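Local coordinates for protein ethylbenzene dehydrogenase alpha-subunit (Aromatoleum aromaticum, PDB 2IVF) that belongs to the molybdopterin oxidoreductase family and, as the alpha-subunit of its enzyme, holds MGD, MD1, a molybdenum atom and an iron/sulfur cluster, at residues Leu333-Arg336 with Lys341-Ser344; Gln355-Asp360 with Val366-Arg371; Met457-Phe462 with Phe814-Asp819; Gly372-Asp377 with Thr809-Phe814. All coordinates share one frame; numbering follows the deposited sequence.

Contact 1 (Leu333-Arg336 with Lys341-Ser344)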
loop_
_atom_site.group_PDB
_atom_site.type_symbol
_atom_site.label_atom_id
_atom_site.label_comp_id
_atom_site.label_asym_id
_atom_site.label_seq_id
_atom_site.Cartn_x
_atom_site.Cartn_y
_atom_site.Cartn_z
ATOM N N LEU A 333 -10.922 18.079 40.310
ATOM C CA LEU A 333 -11.800 19.247 40.393
ATOM C C LEU A 333 -13.140 18.805 40.939
ATOM O O LEU A 333 -13.603 17.692 40.653
ATOM C CB LEU A 333 -11.978 19.943 39.052
ATOM C CG LEU A 333 -10.723 20.624 38.489
ATOM C CD1 LEU A 333 -11.007 21.241 37.135
ATOM C CD2 LEU A 333 -10.170 21.714 39.439
ATOM N N LEU A 334 -13.747 19.692 41.710
ATOM C CA LEU A 334 -14.990 19.393 42.399
ATOM C C LEU A 334 -16.220 19.655 41.546
ATOM O O LEU A 334 -16.309 20.650 40.811
ATOM C CB LEU A 334 -15.076 20.201 43.663
ATOM C CG LEU A 334 -14.046 19.916 44.754
ATOM C CD1 LEU A 334 -14.239 20.993 45.863
ATOM C CD2 LEU A 334 -14.226 18.506 45.326
ATOM N N VAL A 335 -17.164 18.731 41.681
ATOM C CA VAL A 335 -18.393 18.715 40.954
ATOM C C VAL A 335 -19.503 18.685 41.984
ATOM O O VAL A 335 -19.379 18.053 43.031
ATOM C CB VAL A 335 -18.456 17.487 40.001
ATOM C CG1 VAL A 335 -19.760 17.476 39.254
ATOM C CG2 VAL A 335 -17.315 17.531 39.026
ATOM N N ARG A 336 -20.557 19.433 41.699
ATOM C CA ARG A 336 -21.709 19.568 42.560
ATOM C C ARG A 336 -22.565 18.328 42.396
ATOM O O ARG A 336 -22.826 17.893 41.269
ATOM C CB ARG A 336 -22.512 20.809 42.154
ATOM C CG ARG A 336 -21.785 22.138 42.368
ATOM C CD ARG A 336 -22.599 23.343 41.921
ATOM N NE ARG A 336 -23.938 23.365 42.492
ATOM C CZ ARG A 336 -24.765 24.411 42.452
ATOM N NH1 ARG A 336 -24.411 25.553 41.887
ATOM N NH2 ARG A 336 -25.967 24.302 42.968
ATOM N N LYS A 341 -22.501 19.804 37.794
ATOM C CA LYS A 341 -21.627 20.743 37.118
ATOM C C LYS A 341 -20.469 21.099 38.029
ATOM O O LYS A 341 -20.597 21.067 39.262
ATOM C CB LYS A 341 -22.453 21.973 36.672
ATOM C CG LYS A 341 -23.086 21.736 35.268
ATOM C CD LYS A 341 -24.363 22.472 35.058
ATOM C CE LYS A 341 -25.121 21.969 33.817
ATOM N NZ LYS A 341 -24.291 21.843 32.580
ATOM N N PHE A 342 -19.325 21.404 37.431
ATOM C CA PHE A 342 -18.167 21.812 38.220
ATOM C C PHE A 342 -18.576 22.916 39.209
ATOM O O PHE A 342 -19.334 23.849 38.861
ATOM C CB PHE A 342 -17.022 22.312 37.342
ATOM C CG PHE A 342 -16.325 21.234 36.547
ATOM C CD1 PHE A 342 -15.440 20.354 37.155
ATOM C CD2 PHE A 342 -16.533 21.133 35.174
ATOM C CE1 PHE A 342 -14.787 19.366 36.417
ATOM C CE2 PHE A 342 -15.902 20.179 34.426
ATOM C CZ PHE A 342 -15.006 19.272 35.046
ATOM N N LEU A 343 -18.091 22.787 40.442
ATOM C CA LEU A 343 -18.243 23.840 41.435
ATOM C C LEU A 343 -17.468 25.059 40.961
ATOM O O LEU A 343 -16.266 24.942 40.682
ATOM C CB LEU A 343 -17.693 23.384 42.778
ATOM C CG LEU A 343 -17.790 24.391 43.918
ATOM C CD1 LEU A 343 -19.242 24.747 44.135
ATOM C CD2 LEU A 343 -17.133 23.805 45.171
ATOM N N SER A 344 -18.155 26.201 40.855
ATOM C CA SER A 344 -17.544 27.433 40.381
ATOM C C SER A 344 -17.515 28.501 41.458
ATOM O O SER A 344 -18.254 28.438 42.460
ATOM C CB SER A 344 -18.260 27.978 39.148
ATOM O OG SER A 344 -19.391 28.759 39.491
HETATM O O HOH W 1 -14.719 22.851 40.925
#

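Contact 2 (Gln355-Asp360 with Val366-Arg371)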
loop_
_atom_site.group_PDB
_atom_site.type_symbol
_atom_site.label_atom_id
_atom_site.label_comp_id
_atom_site.label_asym_id
_atom_site.label_seq_id
_atom_site.Cartn_x
_atom_site.Cartn_y
_atom_site.Cartn_z
ATOM N N GLN A 355 -13.980 29.595 37.319
ATOM C CA GLN A 355 -13.018 29.356 38.378
ATOM C C GLN A 355 -13.479 28.119 39.143
ATOM O O GLN A 355 -14.572 28.079 39.714
ATOM C CB GLN A 355 -12.887 30.563 39.296
ATOM C CG GLN A 355 -11.983 30.342 40.528
ATOM C CD GLN A 355 -10.530 30.041 40.162
ATOM O OE1 GLN A 355 -9.813 30.914 39.686
ATOM N NE2 GLN A 355 -10.095 28.819 40.401
ATOM N N PHE A 356 -12.634 27.107 39.163
ATOM C CA PHE A 356 -13.020 25.827 39.748
ATOM C C PHE A 356 -12.199 25.510 40.984
ATOM O O PHE A 356 -11.325 26.311 41.377
ATOM C CB PHE A 356 -12.963 24.732 38.704
ATOM C CG PHE A 356 -13.782 25.018 37.494
ATOM C CD1 PHE A 356 -15.120 25.343 37.596
ATOM C CD2 PHE A 356 -13.226 24.946 36.241
ATOM C CE1 PHE A 356 -15.863 25.597 36.480
ATOM C CE2 PHE A 356 -13.981 25.200 35.121
ATOM C CZ PHE A 356 -15.296 25.515 35.243
ATOM N N TYR A 357 -12.514 24.378 41.625
ATOM C CA TYR A 357 -11.962 24.068 42.931
ATOM C C TYR A 357 -11.368 22.691 43.086
ATOM O O TYR A 357 -11.885 21.705 42.546
ATOM C CB TYR A 357 -13.032 24.224 43.992
ATOM C CG TYR A 357 -13.455 25.654 44.208
ATOM C CD1 TYR A 357 -12.844 26.430 45.184
ATOM C CD2 TYR A 357 -14.430 26.234 43.414
ATOM C CE1 TYR A 357 -13.182 27.704 45.364
ATOM C CE2 TYR A 357 -14.790 27.520 43.597
ATOM C CZ TYR A 357 -14.172 28.256 44.584
ATOM O OH TYR A 357 -14.536 29.554 44.810
ATOM N N PHE A 358 -10.265 22.659 43.832
ATOM C CA PHE A 358 -9.752 21.457 44.465
ATOM C C PHE A 358 -10.309 21.382 45.885
ATOM O O PHE A 358 -10.858 22.359 46.416
ATOM C CB PHE A 358 -8.233 21.508 44.617
ATOM C CG PHE A 358 -7.464 21.594 43.328
ATOM C CD1 PHE A 358 -7.668 20.710 42.314
ATOM C CD2 PHE A 358 -6.476 22.552 43.169
ATOM C CE1 PHE A 358 -6.909 20.774 41.148
ATOM C CE2 PHE A 358 -5.719 22.619 42.004
ATOM C CZ PHE A 358 -5.934 21.724 40.997
ATOM N N PHE A 359 -10.154 20.225 46.509
ATOM C CA PHE A 359 -10.340 20.162 47.942
ATOM C C PHE A 359 -8.976 19.928 48.557
ATOM O O PHE A 359 -8.232 19.053 48.102
ATOM C CB PHE A 359 -11.311 19.074 48.373
ATOM C CG PHE A 359 -11.777 19.240 49.790
ATOM C CD1 PHE A 359 -11.067 18.679 50.842
ATOM C CD2 PHE A 359 -12.878 20.020 50.072
ATOM C CE1 PHE A 359 -11.465 18.850 52.155
ATOM C CE2 PHE A 359 -13.287 20.209 51.398
ATOM C CZ PHE A 359 -12.572 19.612 52.436
ATOM N N ASP A 360 -8.668 20.723 49.586
ATOM C CA ASP A 360 -7.448 20.565 50.366
ATOM C C ASP A 360 -7.816 19.910 51.680
ATOM O O ASP A 360 -8.432 20.543 52.536
ATOM C CB ASP A 360 -6.772 21.914 50.622
ATOM C CG ASP A 360 -5.414 21.767 51.284
ATOM O OD1 ASP A 360 -5.086 20.650 51.736
ATOM O OD2 ASP A 360 -4.661 22.764 51.351
ATOM N N VAL A 366 -12.304 23.713 50.468
ATOM C CA VAL A 366 -12.247 23.951 49.038
ATOM C C VAL A 366 -11.177 25.032 48.839
ATOM O O VAL A 366 -11.074 25.961 49.663
ATOM C CB VAL A 366 -13.679 24.384 48.533
ATOM C CG1 VAL A 366 -13.829 25.913 48.455
ATOM C CG2 VAL A 366 -14.004 23.776 47.242
ATOM N N ARG A 367 -10.344 24.868 47.813
ATOM C CA ARG A 367 -9.333 25.854 47.394
ATOM C C ARG A 367 -9.355 26.007 45.883
ATOM O O ARG A 367 -9.424 25.016 45.161
ATOM C CB ARG A 367 -7.911 25.423 47.780
ATOM C CG ARG A 367 -7.695 25.228 49.273
ATOM C CD ARG A 367 -6.231 24.966 49.615
ATOM N NE ARG A 367 -5.439 26.190 49.644
ATOM C CZ ARG A 367 -4.121 26.224 49.824
ATOM N NH1 ARG A 367 -3.423 25.107 49.997
ATOM N NH2 ARG A 367 -3.497 27.392 49.833
ATOM N N LYS A 368 -9.261 27.249 45.418
ATOM C CA LYS A 368 -9.325 27.563 44.005
ATOM C C LYS A 368 -8.215 26.848 43.280
ATOM O O LYS A 368 -7.066 26.866 43.721
ATOM C CB LYS A 368 -9.234 29.069 43.778
ATOM C CG LYS A 368 -10.524 29.784 44.108
ATOM C CD LYS A 368 -10.464 31.280 43.843
ATOM C CE LYS A 368 -11.650 31.977 44.471
ATOM N NZ LYS A 368 -11.774 33.376 44.012
ATOM N N ALA A 369 -8.593 26.159 42.212
ATOM C CA ALA A 369 -7.648 25.578 41.268
ATOM C C ALA A 369 -7.269 26.685 40.265
ATOM O O ALA A 369 -8.147 27.348 39.676
ATOM C CB ALA A 369 -8.276 24.383 40.553
ATOM N N SER A 370 -5.965 26.907 40.093
ATOM C CA SER A 370 -5.514 28.008 39.259
ATOM C C SER A 370 -5.899 27.777 37.809
ATOM O O SER A 370 -5.716 26.685 37.273
ATOM C CB SER A 370 -4.012 28.225 39.389
ATOM O OG SER A 370 -3.508 29.008 38.315
ATOM N N ARG A 371 -6.418 28.833 37.189
ATOM C CA ARG A 371 -6.688 28.866 35.762
ATOM C C ARG A 371 -5.450 29.165 34.923
ATOM O O ARG A 371 -5.501 29.034 33.710
ATOM C CB ARG A 371 -7.725 29.928 35.436
ATOM C CG ARG A 371 -9.045 29.752 36.180
ATOM C CD ARG A 371 -10.131 30.613 35.605
ATOM N NE ARG A 371 -10.472 30.236 34.237
ATOM C CZ ARG A 371 -10.389 31.037 33.179
ATOM N NH1 ARG A 371 -9.985 32.292 33.299
ATOM N NH2 ARG A 371 -10.728 30.576 31.989
HETATM O O HOH W 2 -7.157 31.305 38.856
HETATM O O HOH W 3 -10.260 26.601 38.134
#

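Contact 3 (Met457-Phe462 with Phe814-Asp819)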
loop_
_atom_site.group_PDB
_atom_site.type_symbol
_atom_site.label_atom_id
_atom_site.label_comp_id
_atom_site.label_asym_id
_atom_site.label_seq_id
_atom_site.Cartn_x
_atom_site.Cartn_y
_atom_site.Cartn_z
ATOM N N MET A 457 -14.074 6.275 22.689
ATOM C CA MET A 457 -12.951 5.356 22.658
ATOM C C MET A 457 -11.633 6.038 22.936
ATOM O O MET A 457 -10.781 5.502 23.650
ATOM C CB MET A 457 -12.911 4.703 21.268
ATOM C CG MET A 457 -14.176 3.854 20.959
ATOM S SD MET A 457 -14.435 3.399 19.190
ATOM C CE MET A 457 -12.862 2.721 18.691
ATOM N N GLU A 458 -11.441 7.207 22.310
ATOM C CA GLU A 458 -10.258 8.028 22.534
ATOM C C GLU A 458 -10.235 8.619 23.945
ATOM O O GLU A 458 -9.218 8.578 24.590
ATOM C CB GLU A 458 -10.184 9.183 21.512
ATOM C CG GLU A 458 -9.848 8.719 20.106
ATOM C CD GLU A 458 -10.249 9.738 19.041
ATOM O OE1 GLU A 458 -10.213 10.931 19.378
ATOM O OE2 GLU A 458 -10.586 9.340 17.894
ATOM N N ARG A 459 -11.326 9.209 24.420
ATOM C CA ARG A 459 -11.313 9.737 25.780
ATOM C C ARG A 459 -10.897 8.668 26.800
ATOM O O ARG A 459 -10.185 8.932 27.776
ATOM C CB ARG A 459 -12.680 10.311 26.112
ATOM C CG ARG A 459 -12.974 11.535 25.333
ATOM C CD ARG A 459 -14.428 11.965 25.547
ATOM N NE ARG A 459 -14.695 12.331 26.942
ATOM C CZ ARG A 459 -15.884 12.344 27.503
ATOM N NH1 ARG A 459 -16.955 12.016 26.805
ATOM N NH2 ARG A 459 -16.005 12.713 28.754
ATOM N N SER A 460 -11.334 7.441 26.564
ATOM C CA SER A 460 -11.081 6.365 27.501
ATOM C C SER A 460 -9.610 5.995 27.464
ATOM O O SER A 460 -9.001 5.766 28.495
ATOM C CB SER A 460 -11.978 5.167 27.180
ATOM O OG SER A 460 -13.320 5.508 27.243
ATOM N N LEU A 461 -9.027 5.954 26.270
ATOM C CA LEU A 461 -7.572 5.721 26.142
ATOM C C LEU A 461 -6.808 6.849 26.819
ATOM O O LEU A 461 -5.897 6.606 27.604
ATOM C CB LEU A 461 -7.154 5.606 24.664
ATOM C CG LEU A 461 -5.677 5.358 24.302
ATOM C CD1 LEU A 461 -5.560 4.689 22.877
ATOM C CD2 LEU A 461 -4.863 6.669 24.347
ATOM N N PHE A 462 -7.186 8.101 26.581
ATOM C CA PHE A 462 -6.501 9.186 27.282
ATOM C C PHE A 462 -6.637 9.166 28.791
ATOM O O PHE A 462 -5.724 9.601 29.500
ATOM C CB PHE A 462 -6.904 10.537 26.682
ATOM C CG PHE A 462 -6.454 10.687 25.282
ATOM C CD1 PHE A 462 -5.142 10.429 24.977
ATOM C CD2 PHE A 462 -7.312 11.053 24.258
ATOM C CE1 PHE A 462 -4.657 10.530 23.653
ATOM C CE2 PHE A 462 -6.818 11.159 22.942
ATOM C CZ PHE A 462 -5.512 10.864 22.652
ATOM N N PHE A 814 -11.568 15.069 31.517
ATOM C CA PHE A 814 -12.366 13.869 31.327
ATOM C C PHE A 814 -13.826 13.987 31.647
ATOM O O PHE A 814 -14.587 13.141 31.191
ATOM C CB PHE A 814 -11.726 12.743 32.082
ATOM C CG PHE A 814 -10.356 12.486 31.593
ATOM C CD1 PHE A 814 -10.167 11.760 30.442
ATOM C CD2 PHE A 814 -9.279 13.084 32.187
ATOM C CE1 PHE A 814 -8.928 11.585 29.913
ATOM C CE2 PHE A 814 -8.028 12.907 31.657
ATOM C CZ PHE A 814 -7.856 12.140 30.521
ATOM N N TYR A 815 -14.203 15.018 32.403
ATOM C CA TYR A 815 -15.609 15.284 32.705
ATOM C C TYR A 815 -16.149 16.441 31.861
ATOM O O TYR A 815 -15.726 17.589 32.037
ATOM C CB TYR A 815 -15.757 15.514 34.199
ATOM C CG TYR A 815 -17.178 15.560 34.693
ATOM C CD1 TYR A 815 -18.015 14.460 34.576
ATOM C CD2 TYR A 815 -17.679 16.684 35.292
ATOM C CE1 TYR A 815 -19.348 14.513 35.033
ATOM C CE2 TYR A 815 -18.985 16.738 35.738
ATOM C CZ TYR A 815 -19.810 15.654 35.622
ATOM O OH TYR A 815 -21.118 15.712 36.099
ATOM N N LEU A 816 -17.064 16.149 30.931
ATOM C CA LEU A 816 -17.677 17.204 30.089
ATOM C C LEU A 816 -19.063 17.461 30.628
ATOM O O LEU A 816 -19.975 16.666 30.428
ATOM C CB LEU A 816 -17.713 16.816 28.620
ATOM C CG LEU A 816 -16.333 16.403 28.081
ATOM C CD1 LEU A 816 -16.431 15.796 26.668
ATOM C CD2 LEU A 816 -15.356 17.578 28.060
ATOM N N ASP A 817 -19.197 18.558 31.350
ATOM C CA ASP A 817 -20.429 18.823 32.131
ATOM C C ASP A 817 -21.463 19.673 31.391
ATOM O O ASP A 817 -22.350 20.243 31.998
ATOM C CB ASP A 817 -20.087 19.350 33.519
ATOM C CG ASP A 817 -19.656 20.815 33.529
ATOM O OD1 ASP A 817 -19.105 21.313 32.507
ATOM O OD2 ASP A 817 -19.882 21.472 34.559
ATOM N N HIS A 818 -21.330 19.702 30.072
ATOM C CA HIS A 818 -22.250 20.335 29.142
ATOM C C HIS A 818 -23.536 19.518 29.163
ATOM O O HIS A 818 -23.502 18.291 29.157
ATOM C CB HIS A 818 -21.573 20.297 27.756
ATOM C CG HIS A 818 -22.315 20.996 26.664
ATOM N ND1 HIS A 818 -23.483 20.504 26.117
ATOM C CD2 HIS A 818 -22.021 22.124 25.971
ATOM C CE1 HIS A 818 -23.903 21.328 25.169
ATOM N NE2 HIS A 818 -23.034 22.322 25.060
ATOM N N ASP A 819 -24.672 20.208 29.153
ATOM C CA ASP A 819 -26.008 19.576 29.231
ATOM C C ASP A 819 -26.235 18.426 28.274
ATOM O O ASP A 819 -26.779 17.398 28.667
ATOM C CB ASP A 819 -27.100 20.633 29.025
ATOM C CG ASP A 819 -27.177 21.622 30.182
ATOM O OD1 ASP A 819 -26.704 21.293 31.295
ATOM O OD2 ASP A 819 -27.747 22.720 29.980
#

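Contact 4 (Gly372-Asp377 with Thr809-Phe814)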
loop_
_atom_site.group_PDB
_atom_site.type_symbol
_atom_site.label_atom_id
_atom_site.label_comp_id
_atom_site.label_asym_id
_atom_site.label_seq_id
_atom_site.Cartn_x
_atom_site.Cartn_y
_atom_site.Cartn_z
ATOM N N GLY A 372 -4.354 29.571 35.562
ATOM C CA GLY A 372 -3.196 30.100 34.843
ATOM C C GLY A 372 -2.012 29.171 34.784
ATOM O O GLY A 372 -1.152 29.313 33.907
ATOM N N THR A 373 -1.947 28.213 35.695
ATOM C CA THR A 373 -0.884 27.224 35.671
ATOM C C THR A 373 -1.404 25.894 36.239
ATOM O O THR A 373 -2.366 25.864 37.011
ATOM C CB THR A 373 0.348 27.684 36.516
ATOM O OG1 THR A 373 1.389 26.717 36.403
ATOM C CG2 THR A 373 0.005 27.815 37.968
ATOM N N LEU A 374 -0.753 24.813 35.859
ATOM C CA LEU A 374 -1.081 23.505 36.392
ATOM C C LEU A 374 -0.222 23.175 37.602
ATOM O O LEU A 374 -0.405 22.150 38.236
ATOM C CB LEU A 374 -0.860 22.425 35.336
ATOM C CG LEU A 374 -1.623 22.532 34.015
ATOM C CD1 LEU A 374 -1.122 21.440 33.062
ATOM C CD2 LEU A 374 -3.132 22.428 34.226
ATOM N N LYS A 375 0.730 24.046 37.910
ATOM C CA LYS A 375 1.660 23.796 38.977
ATOM C C LYS A 375 0.899 23.771 40.305
ATOM O O LYS A 375 0.067 24.649 40.569
ATOM C CB LYS A 375 2.741 24.875 38.954
ATOM C CG LYS A 375 3.869 24.623 39.910
ATOM C CD LYS A 375 4.928 25.698 39.816
ATOM C CE LYS A 375 6.033 25.419 40.825
ATOM N NZ LYS A 375 6.698 24.175 40.400
ATOM N N LEU A 376 1.198 22.778 41.130
ATOM C CA LEU A 376 0.523 22.580 42.388
ATOM C C LEU A 376 1.444 22.992 43.524
ATOM O O LEU A 376 2.642 22.699 43.506
ATOM C CB LEU A 376 0.157 21.097 42.568
ATOM C CG LEU A 376 -0.881 20.489 41.619
ATOM C CD1 LEU A 376 -1.053 19.015 41.901
ATOM C CD2 LEU A 376 -2.227 21.195 41.681
ATOM N N ASP A 377 0.871 23.626 44.525
ATOM C CA ASP A 377 1.625 23.922 45.739
ATOM C C ASP A 377 1.096 23.098 46.921
ATOM O O ASP A 377 1.484 23.331 48.060
ATOM C CB ASP A 377 1.667 25.423 45.996
ATOM C CG ASP A 377 0.306 26.035 46.200
ATOM O OD1 ASP A 377 -0.700 25.309 46.202
ATOM O OD2 ASP A 377 0.247 27.271 46.374
ATOM N N THR A 809 -11.933 23.627 31.819
ATOM C CA THR A 809 -11.272 23.451 33.129
ATOM C C THR A 809 -9.810 23.872 33.178
ATOM O O THR A 809 -9.181 23.840 34.262
ATOM C CB THR A 809 -11.292 21.984 33.567
ATOM O OG1 THR A 809 -10.590 21.174 32.611
ATOM C CG2 THR A 809 -12.734 21.484 33.763
ATOM N N ARG A 810 -9.270 24.237 32.013
ATOM C CA ARG A 810 -7.837 24.525 31.810
ATOM C C ARG A 810 -6.932 23.308 31.987
ATOM O O ARG A 810 -5.703 23.418 32.022
ATOM C CB ARG A 810 -7.354 25.658 32.689
ATOM C CG ARG A 810 -7.852 27.023 32.234
ATOM C CD ARG A 810 -7.092 27.517 30.974
ATOM N NE ARG A 810 -7.805 28.636 30.340
ATOM C CZ ARG A 810 -7.610 29.911 30.637
ATOM N NH1 ARG A 810 -6.725 30.254 31.547
ATOM N NH2 ARG A 810 -8.319 30.860 30.031
ATOM N N ARG A 811 -7.559 22.149 32.098
ATOM C CA ARG A 811 -6.857 20.899 32.292
ATOM C C ARG A 811 -7.264 19.859 31.274
ATOM O O ARG A 811 -8.144 20.080 30.440
ATOM C CB ARG A 811 -7.107 20.391 33.703
ATOM C CG ARG A 811 -6.484 21.297 34.744
ATOM C CD ARG A 811 -7.325 21.474 36.008
ATOM N NE ARG A 811 -6.455 22.148 36.957
ATOM C CZ ARG A 811 -6.198 23.454 36.959
ATOM N NH1 ARG A 811 -6.837 24.276 36.137
ATOM N NH2 ARG A 811 -5.338 23.945 37.837
ATOM N N ALA A 812 -6.535 18.739 31.273
ATOM C CA ALA A 812 -6.891 17.622 30.414
ATOM C C ALA A 812 -8.165 17.101 31.069
ATOM O O ALA A 812 -8.129 16.686 32.213
ATOM C CB ALA A 812 -5.825 16.594 30.391
ATOM N N GLN A 813 -9.262 17.149 30.336
ATOM C CA GLN A 813 -10.574 17.180 30.939
ATOM C C GLN A 813 -11.381 15.965 30.555
ATOM O O GLN A 813 -11.772 15.825 29.420
ATOM C CB GLN A 813 -11.295 18.427 30.504
ATOM C CG GLN A 813 -12.599 18.586 31.201
ATOM C CD GLN A 813 -13.286 19.874 30.893
ATOM O OE1 GLN A 813 -12.631 20.862 30.556
ATOM N NE2 GLN A 813 -14.611 19.889 31.030
ATOM N N PHE A 814 -11.568 15.069 31.517
ATOM C CA PHE A 814 -12.366 13.869 31.327
ATOM C C PHE A 814 -13.826 13.987 31.647
ATOM O O PHE A 814 -14.587 13.141 31.191
ATOM C CB PHE A 814 -11.726 12.743 32.082
ATOM C CG PHE A 814 -10.356 12.486 31.593
ATOM C CD1 PHE A 814 -10.167 11.760 30.442
ATOM C CD2 PHE A 814 -9.279 13.084 32.187
ATOM C CE1 PHE A 814 -8.928 11.585 29.913
ATOM C CE2 PHE A 814 -8.028 12.907 31.657
ATOM C CZ PHE A 814 -7.856 12.140 30.521
HETATM O O HOH W 4 -3.225 21.756 38.448
#

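Contact 1 (Leu333-Arg336 with Lys341-Ser344)
The first torsions of Val335 and Phe342 turn their side chains to each other. In Val335, CG1 is anti to the backbone N (chi1 179°), which leaves CG2 beside that N. In Phe342, CG lies anti to the carbonyl carbon (chi1 -71°). The Val335 CG2 methyl then reaches Phe342 CD1 at 3.9 Å, and the two side chains cross at a slant. The motif is a single beta bridge, made where the chain turns back after strand 334-336, an outer strand of a small antiparallel sheet. The CA atoms of Val335 and Phe342 are 4.1 Å apart. Two backbone hydrogen bonds flank this pair. Arg336 N gives a nearly straight bond to Lys341 O, at 2.9 Å. Leu343 N donates to Leu334 O, at 2.8 Å. Leu333 CB adds to the Phe342 ring, 3.9 Å from Phe342 CE1. Beyond the bridge, Leu334 and Leu343 lie side by side and point the same way. Leu334 CD1 and Leu343 CD2 are 4.1 Å apart. Arg336 lays its aliphatic CG against Leu343, while its guanidinium forms a salt bridge with Asp338. Lys341 NZ joins Asp817 O and the carboxylate of Asp819. Phe342 N is taken by Asp817 OD2, and its ring meets Tyr815 edge-to-face. The turn is thus tied to the loop 814-819. Leu334 O also receives a CA-H contact from Phe342. A water sits 2.7 Å from Leu334 O and 2.6 Å from Leu343 O.

Contact 2 (Gln355-Asp360 with Val366-Arg371)
Asp360 and Arg367 form a salt bridge, with Arg367 NH1 3.0 Å from Asp360 OD2. The oxygen is met on its anti side. The carboxylate and guanidinium planes are only 19° apart, and the two side chains run alongside each other. Arg367 also makes a cation-pi contact with Phe378. At the other end, the Gln355 chain bends at chi2 (63°), which brings its amide to two carbonyls. Its NE2 donates to Phe356 O, in the carbonyl plane, and also to Ala369 O. The Gln355 NE2 to Ala369 O distance, 2.5 Å, is short and doubtful in its exact value. A water links Gln355 OE1 to Arg371 N. Between these ends lies an antiparallel beta hairpin. Phe358 and Arg367 are a hydrogen-bonded pair: Phe358 N donates to Arg367 O at 2.8 Å, and Arg367 N donates to Phe358 O at 2.9 Å. Phe359 and Val366 form the next, non-hydrogen-bonded pair. Packing follows the strands. Ala369 CB sits over one face of the Phe358 ring, 3.5 Å from its centroid, a CH-pi contact. Val366 CG2 presses on Tyr357 CB at 3.4 Å. Lys368 runs beside the Tyr357 ring and points the same way, with Lys368 CG 3.6 Å from Tyr357 CE1. Phe358 and Arg367 share one side of the hairpin, and Phe359 and Val366 the other. Tyr357 packs on helix 345-349 and on Leu334 of strand 334-336. Phe359 stacks on Phe386 of strand 385-389.

Contact 3 (Met457-Phe462 with Phe814-Asp819)
Arg459 and Phe814 bury the most surface here, and Leu816 comes next. Arg459 reaches out from helix 454-467 to a loop that runs up to helix 819-824. Its chain bends at chi3 (63°) and brings the guanidinium to the loop. Arg459 NH2 donates to Phe814 O at 2.9 Å. The acceptor lies in the guanidinium plane, but the donor stands well above the carbonyl plane, and the bond is bent (139° at the hydrogen). Leu816 approaches from the opposite direction. Leu816 CD1 lies over the centre of one guanidinium face, 3.6 Å from Arg459 CZ. The Phe814 side chain goes to the helix instead. Phe814 CZ is 3.5 Å from Phe462 O, and the ring edge meets both Arg459 O and Phe462 CB. Phe814 CE1 is 4.0 Å from Phe462 CB. Asp330 also holds this end of the loop; its carboxylate accepts from Phe814 N and Tyr815 N. Phe814 also touches Thr231 of helix 226-232. Met457, on the same helix segment, touches MGD, so the helix joins this loop to the cofactor region. The contact is buried, and Arg459 NH1 and NH2 have further hydrogen-bond partners outside the two segments. The Arg459 guanidinium thus gives its edge to Phe814 O and one face to the Leu816 methyl, which probably holds it in one orientation.

Contact 4 (Gly372-Asp377 with Thr809-Phe814)
Arg810 and Arg811 meet Leu374 across this contact, and the loop around them is tightly tied to itself. Thr809 begins it. Thr809 OG1 accepts from Arg811 N at 3.2 Å, an ST turn. Thr809 O takes Arg811 NH1 at 3.0 Å, in the guanidinium plane. Arg810 follows with a left-handed backbone. Arg810 O is 3.5 Å from Leu374 CD2, while its guanidinium goes to Asp521 and to Arg371 O. Arg811 carries most of the cross-contact. Its chi2 strays from trans to 142°, and the chain slides past Leu374 in the opposite direction. The Leu374 CD2 methyl is 3.6 Å from Arg811 CG and also lies over the guanidinium centre. Arg811 NH2 donates to Ser370 O and, at 3.1 Å, to a water that in turn is near Leu374 O. Gln813 closes the loop: its OE1 takes Thr809 N and OG1 from the same face of the amide. No direct hydrogen bond joins the two segments. Leu374 also packs on helix 322-328. Arg811 touches Phe358 of strand 356-360, and Phe814 packs on helix 454-467.

How the contacts relate
Contacts 1 and 2 are neighbours, joined by a probable backbone hydrogen bond between Leu334 N and Tyr357 O. Both are beta pairings, but contact 1 is a buried single bridge, while contact 2 is a fuller hairpin with Arg367 and Lys368 exposed. Contacts 3 and 4 are buried, join parts far apart in sequence, and share Phe814. In both, an arginine face takes a leucine methyl. In contact 3 a helix arginine also hydrogen-bonds directly to the loop, whereas contact 4 has no direct bond and uses a water. The 809-819 loop links all four: contact 1 meets it through a lysine, and Arg810 and Arg811 bind carbonyls just past the hairpin. Contact 3 lies nearest the chain centre.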